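Local coordinates for hypothetical protein PH0250 (PDB 2EKD), which is of unknown function but is probably KaiC-like and belongs to a Pyrococcus family of the P-loop NTPase clan, at residues F[3-15]-F[31-43]. Residues are numbered along the deposited sequence; the frame is centred on the assembly and turned at random.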
loop_
_atom_site.group_PDB
_atom_site.type_symbol
_atom_site.label_atom_id
_atom_site.label_comp_id
_atom_site.label_asym_id
_atom_site.label_seq_id
_atom_site.Cartn_x
_atom_site.Cartn_y
_atom_site.Cartn_z
HETATM N N MSE F 3 -29.395 28.346 13.418
HETATM C CA MSE F 3 -28.899 29.331 14.424
HETATM C C MSE F 3 -28.002 30.362 13.749
HETATM O O MSE F 3 -27.403 30.081 12.709
HETATM C CB MSE F 3 -28.103 28.608 15.517
HETATM C CG MSE F 3 -26.847 27.912 15.006
HETATM SE SE MSE F 3 -25.956 26.961 16.262
HETATM C CE MSE F 3 -26.673 25.340 16.019
ATOM N N ASN F 4 -27.917 31.557 14.326
ATOM C CA ASN F 4 -27.051 32.579 13.757
ATOM C C ASN F 4 -25.679 32.413 14.398
ATOM O O ASN F 4 -25.554 31.785 15.453
ATOM C CB ASN F 4 -27.609 33.989 14.001
ATOM C CG ASN F 4 -27.798 34.302 15.467
ATOM O OD1 ASN F 4 -26.860 34.222 16.260
ATOM N ND2 ASN F 4 -29.019 34.678 15.835
ATOM N N SER F 5 -24.654 32.962 13.755
ATOM C CA SER F 5 -23.280 32.843 14.237
ATOM C C SER F 5 -23.117 32.968 15.743
ATOM O O SER F 5 -22.409 32.170 16.357
ATOM C CB SER F 5 -22.380 33.875 13.553
ATOM O OG SER F 5 -22.774 35.198 13.874
ATOM N N GLU F 6 -23.763 33.970 16.331
ATOM C CA GLU F 6 -23.679 34.202 17.768
ATOM C C GLU F 6 -23.832 32.908 18.572
ATOM O O GLU F 6 -23.010 32.614 19.436
ATOM C CB GLU F 6 -24.742 35.217 18.198
ATOM C CG GLU F 6 -24.653 35.630 19.659
ATOM C CD GLU F 6 -25.674 36.695 20.028
ATOM O OE1 GLU F 6 -26.887 36.439 19.869
ATOM O OE2 GLU F 6 -25.263 37.790 20.476
ATOM N N LYS F 7 -24.876 32.137 18.284
ATOM C CA LYS F 7 -25.111 30.880 18.993
ATOM C C LYS F 7 -24.048 29.836 18.643
ATOM O O LYS F 7 -23.555 29.118 19.515
ATOM C CB LYS F 7 -26.501 30.325 18.657
ATOM C CG LYS F 7 -27.674 31.178 19.143
ATOM C CD LYS F 7 -27.713 32.534 18.455
ATOM C CE LYS F 7 -28.944 33.348 18.852
ATOM N NZ LYS F 7 -30.223 32.718 18.400
ATOM N N PHE F 8 -23.704 29.755 17.361
ATOM C CA PHE F 8 -22.698 28.812 16.886
ATOM C C PHE F 8 -21.365 28.997 17.621
ATOM O O PHE F 8 -20.781 28.030 18.118
ATOM C CB PHE F 8 -22.491 28.995 15.376
ATOM C CG PHE F 8 -21.403 28.131 14.799
ATOM C CD1 PHE F 8 -21.585 26.758 14.660
ATOM C CD2 PHE F 8 -20.194 28.692 14.398
ATOM C CE1 PHE F 8 -20.575 25.950 14.128
ATOM C CE2 PHE F 8 -19.176 27.895 13.864
ATOM C CZ PHE F 8 -19.367 26.521 13.729
ATOM N N PHE F 9 -20.887 30.237 17.692
ATOM C CA PHE F 9 -19.617 30.507 18.361
ATOM C C PHE F 9 -19.652 30.151 19.845
ATOM O O PHE F 9 -18.610 29.914 20.452
ATOM C CB PHE F 9 -19.217 31.981 18.203
ATOM C CG PHE F 9 -19.100 32.429 16.773
ATOM C CD1 PHE F 9 -18.458 31.636 15.827
ATOM C CD2 PHE F 9 -19.634 33.649 16.369
ATOM C CE1 PHE F 9 -18.352 32.046 14.502
ATOM C CE2 PHE F 9 -19.530 34.068 15.043
ATOM C CZ PHE F 9 -18.890 33.264 14.109
ATOM N N LYS F 10 -20.852 30.112 20.417
ATOM C CA LYS F 10 -21.036 29.777 21.827
ATOM C C LYS F 10 -20.708 28.305 22.125
ATOM O O LYS F 10 -20.605 27.884 23.273
ATOM C CB LYS F 10 -22.485 30.098 22.212
ATOM C CG LYS F 10 -22.770 31.603 22.206
ATOM C CD LYS F 10 -21.954 32.361 23.255
ATOM C CE LYS F 10 -22.492 33.777 23.500
ATOM N NZ LYS F 10 -22.381 34.561 22.272
ATOM N N LEU F 11 -20.587 27.495 21.048
ATOM C CA LEU F 11 -20.154 26.107 21.235
ATOM C C LEU F 11 -18.678 26.043 21.627
ATOM O O LEU F 11 -18.168 25.045 22.118
ATOM C CB LEU F 11 -20.339 25.351 19.920
ATOM C CG LEU F 11 -21.792 25.276 19.463
ATOM C CD1 LEU F 11 -21.926 24.565 18.114
ATOM C CD2 LEU F 11 -22.680 24.516 20.443
ATOM N N PHE F 12 -17.968 27.150 21.327
ATOM C CA PHE F 12 -16.543 27.205 21.615
ATOM C C PHE F 12 -16.208 28.313 22.621
ATOM O O PHE F 12 -16.962 29.256 22.821
ATOM C CB PHE F 12 -15.806 27.453 20.297
ATOM C CG PHE F 12 -16.378 26.589 19.208
ATOM C CD1 PHE F 12 -16.051 25.238 19.161
ATOM C CD2 PHE F 12 -17.217 27.139 18.254
ATOM C CE1 PHE F 12 -16.576 24.437 18.156
ATOM C CE2 PHE F 12 -17.741 26.328 17.251
ATOM C CZ PHE F 12 -17.427 24.975 17.200
ATOM N N ARG F 13 -15.055 28.195 23.267
ATOM C CA ARG F 13 -14.628 29.218 24.212
ATOM C C ARG F 13 -13.300 29.820 23.761
ATOM O O ARG F 13 -12.527 29.178 23.040
ATOM C CB ARG F 13 -14.502 28.633 25.619
ATOM C CG ARG F 13 -13.469 27.553 25.774
ATOM C CD ARG F 13 -13.586 26.937 27.157
ATOM N NE ARG F 13 -13.534 27.951 28.207
ATOM C CZ ARG F 13 -13.723 27.699 29.499
ATOM N NH1 ARG F 13 -13.977 26.461 29.904
ATOM N NH2 ARG F 13 -13.662 28.685 30.386
ATOM N N VAL F 14 -13.051 31.059 24.173
ATOM C CA VAL F 14 -11.830 31.747 23.796
ATOM C C VAL F 14 -10.595 30.917 24.077
ATOM O O VAL F 14 -10.514 30.224 25.094
ATOM C CB VAL F 14 -11.692 33.105 24.523
ATOM C CG1 VAL F 14 -12.794 34.034 24.079
ATOM C CG2 VAL F 14 -11.739 32.905 26.027
ATOM N N GLY F 15 -9.636 30.988 23.159
ATOM C CA GLY F 15 -8.401 30.247 23.316
ATOM C C GLY F 15 -8.432 28.905 22.609
ATOM O O GLY F 15 -7.394 28.255 22.470
ATOM N N LEU F 31 -19.689 27.526 4.897
ATOM C CA LEU F 31 -19.532 27.620 6.346
ATOM C C LEU F 31 -18.665 28.823 6.681
ATOM O O LEU F 31 -18.860 29.481 7.707
ATOM C CB LEU F 31 -18.882 26.355 6.914
ATOM C CG LEU F 31 -18.709 26.389 8.437
ATOM C CD1 LEU F 31 -20.085 26.511 9.109
ATOM C CD2 LEU F 31 -17.989 25.125 8.910
ATOM N N LEU F 32 -17.698 29.100 5.812
ATOM C CA LEU F 32 -16.818 30.238 6.010
ATOM C C LEU F 32 -17.639 31.515 5.888
ATOM O O LEU F 32 -17.513 32.422 6.705
ATOM C CB LEU F 32 -15.712 30.277 4.955
ATOM C CG LEU F 32 -14.934 31.596 5.063
ATOM C CD1 LEU F 32 -14.097 31.573 6.349
ATOM C CD2 LEU F 32 -14.059 31.803 3.838
ATOM N N TYR F 33 -18.465 31.588 4.848
ATOM C CA TYR F 33 -19.295 32.762 4.630
ATOM C C TYR F 33 -20.168 32.981 5.858
ATOM O O TYR F 33 -20.328 34.101 6.325
ATOM C CB TYR F 33 -20.196 32.577 3.408
ATOM C CG TYR F 33 -20.969 33.828 3.058
ATOM C CD1 TYR F 33 -20.345 34.891 2.409
ATOM C CD2 TYR F 33 -22.311 33.968 3.418
ATOM C CE1 TYR F 33 -21.029 36.064 2.125
ATOM C CE2 TYR F 33 -23.011 35.147 3.142
ATOM C CZ TYR F 33 -22.361 36.190 2.494
ATOM O OH TYR F 33 -23.033 37.359 2.214
ATOM N N TYR F 34 -20.734 31.892 6.365
ATOM C CA TYR F 34 -21.595 31.934 7.538
ATOM C C TYR F 34 -20.865 32.526 8.741
ATOM O O TYR F 34 -21.420 33.346 9.480
ATOM C CB TYR F 34 -22.089 30.520 7.847
ATOM C CG TYR F 34 -22.811 30.367 9.165
ATOM C CD1 TYR F 34 -24.200 30.531 9.248
ATOM C CD2 TYR F 34 -22.114 30.029 10.325
ATOM C CE1 TYR F 34 -24.878 30.353 10.455
ATOM C CE2 TYR F 34 -22.782 29.848 11.541
ATOM C CZ TYR F 34 -24.160 30.009 11.598
ATOM O OH TYR F 34 -24.822 29.803 12.786
ATOM N N ILE F 35 -19.615 32.124 8.927
ATOM C CA ILE F 35 -18.818 32.624 10.040
ATOM C C ILE F 35 -18.447 34.109 9.892
ATOM O O ILE F 35 -18.448 34.851 10.876
ATOM C CB ILE F 35 -17.527 31.778 10.210
ATOM C CG1 ILE F 35 -17.886 30.396 10.769
ATOM C CG2 ILE F 35 -16.538 32.493 11.132
ATOM C CD1 ILE F 35 -16.684 29.461 10.955
ATOM N N VAL F 36 -18.139 34.545 8.673
ATOM C CA VAL F 36 -17.747 35.941 8.444
ATOM C C VAL F 36 -18.958 36.897 8.424
ATOM O O VAL F 36 -19.003 37.900 9.129
ATOM C CB VAL F 36 -16.996 36.069 7.107
ATOM C CG1 VAL F 36 -16.735 37.542 6.806
ATOM C CG2 VAL F 36 -15.662 35.351 7.192
ATOM N N ASN F 37 -19.928 36.590 7.514
ATOM C CA ASN F 37 -21.129 37.425 7.419
ATOM C C ASN F 37 -21.745 37.621 8.810
ATOM O O ASN F 37 -21.937 38.738 9.296
ATOM C CB ASN F 37 -22.126 36.691 6.511
ATOM C CG ASN F 37 -23.226 37.622 6.028
ATOM O OD1 ASN F 37 -24.334 37.191 5.683
ATOM N ND2 ASN F 37 -22.891 38.925 5.941
ATOM N N ASN F 38 -22.104 36.462 9.422
ATOM C CA ASN F 38 -22.608 36.365 10.781
ATOM C C ASN F 38 -21.489 36.589 11.792
ATOM O O ASN F 38 -20.674 35.716 12.060
ATOM C CB ASN F 38 -23.209 34.972 10.970
ATOM C CG ASN F 38 -24.382 34.803 10.039
ATOM O OD1 ASN F 38 -25.542 34.890 10.434
ATOM N ND2 ASN F 38 -24.059 34.553 8.759
ATOM N N SER F 39 -21.359 37.740 12.451
ATOM C CA SER F 39 -20.308 37.872 13.455
ATOM C C SER F 39 -20.351 39.239 14.157
ATOM O O SER F 39 -20.128 40.286 13.561
ATOM C CB SER F 39 -18.957 37.686 12.764
ATOM O OG SER F 39 -17.956 37.413 13.746
ATOM N N LYS F 40 -20.688 39.202 15.459
ATOM C CA LYS F 40 -20.608 40.428 16.249
ATOM C C LYS F 40 -19.151 40.749 16.621
ATOM O O LYS F 40 -18.785 41.886 16.916
ATOM C CB LYS F 40 -21.439 40.233 17.519
ATOM C CG LYS F 40 -22.831 39.666 17.227
ATOM C CD LYS F 40 -23.616 40.530 16.239
ATOM C CE LYS F 40 -24.998 39.946 15.923
ATOM N NZ LYS F 40 -24.854 38.592 15.384
ATOM N N LEU F 41 -18.324 39.678 16.640
ATOM C CA LEU F 41 -16.906 39.834 16.967
ATOM C C LEU F 41 -16.081 40.145 15.720
ATOM O O LEU F 41 -16.453 39.819 14.600
ATOM C CB LEU F 41 -16.410 38.512 17.561
ATOM C CG LEU F 41 -17.098 38.141 18.872
ATOM C CD1 LEU F 41 -16.668 36.759 19.372
ATOM C CD2 LEU F 41 -16.782 39.122 20.000
ATOM N N PRO F 42 -14.926 40.794 15.924
ATOM C CA PRO F 42 -14.035 41.129 14.808
ATOM C C PRO F 42 -13.505 39.854 14.141
ATOM O O PRO F 42 -13.096 38.914 14.827
ATOM C CB PRO F 42 -12.916 41.925 15.487
ATOM C CG PRO F 42 -13.615 42.559 16.662
ATOM C CD PRO F 42 -14.466 41.424 17.174
ATOM N N ILE F 43 -13.514 39.834 12.809
ATOM C CA ILE F 43 -13.031 38.690 12.039
ATOM C C ILE F 43 -11.632 38.935 11.470
ATOM O O ILE F 43 -11.379 39.968 10.861
ATOM C CB ILE F 43 -13.947 38.387 10.831
ATOM C CG1 ILE F 43 -15.354 37.990 11.297
ATOM C CG2 ILE F 43 -13.320 37.288 9.974
ATOM C CD1 ILE F 43 -15.430 36.644 11.980
#
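In the alpha/beta fold of this P-loop NTPase relative, the short N-terminal helix 5-9 packs against the C-terminal end of helix 29-37, with Tyr34, Phe8, Phe9 and Ile35 carrying the contact. The axes of segments 5-9 and 31-37 pass 10.0 Å apart at 104°, a nearly perpendicular crossing with Ser5 CA 5.0 Å from Asn38 CA. With CG anti to the backbone N (chi1 171°), Tyr34 extends its ring to the start of the N-terminal helix, where its OH donates a hydrogen bond to Met3 O, 2.6 Å away. The hydroxyl stands well above the carbonyl plane, off the lone-pair directions. The same ring turns an edge toward the face of Phe8: the planes stand at 84°, and Tyr34 CE2 lies 3.9 Å from Phe8 CG. Ile35 reaches Phe8 with CD1, 4.1 Å from Phe8 CE2, and Phe9 most closely with CG2, 3.9 Å from Phe9 CE1. Phe9 also directs its rim at backbone oxygens, with CZ 3.6 Å from Ile35 O and CE2 3.6 Å from Asn38 O, both oxygens near the ring plane. Beyond the pair of segments, Leu179 of strand 177-182 packs on Phe8 and Ile115 of strand 114-119 on Ile35, while Tyr34 also touches Pro203 and Leu204 near the C-terminus. A phenylalanine in place of Tyr34 would probably keep the edge-to-face pairing but leave Met3 O without this donor and the N-terminal residues freer to shift. The chemistry is therefore mainly aromatic and aliphatic, joined by one directed polar link from Tyr34, and the ring edge of Phe9 probably offers its slightly positive hydrogens to the carbonyl oxygens in the last turn of helix 29-37 and just after it.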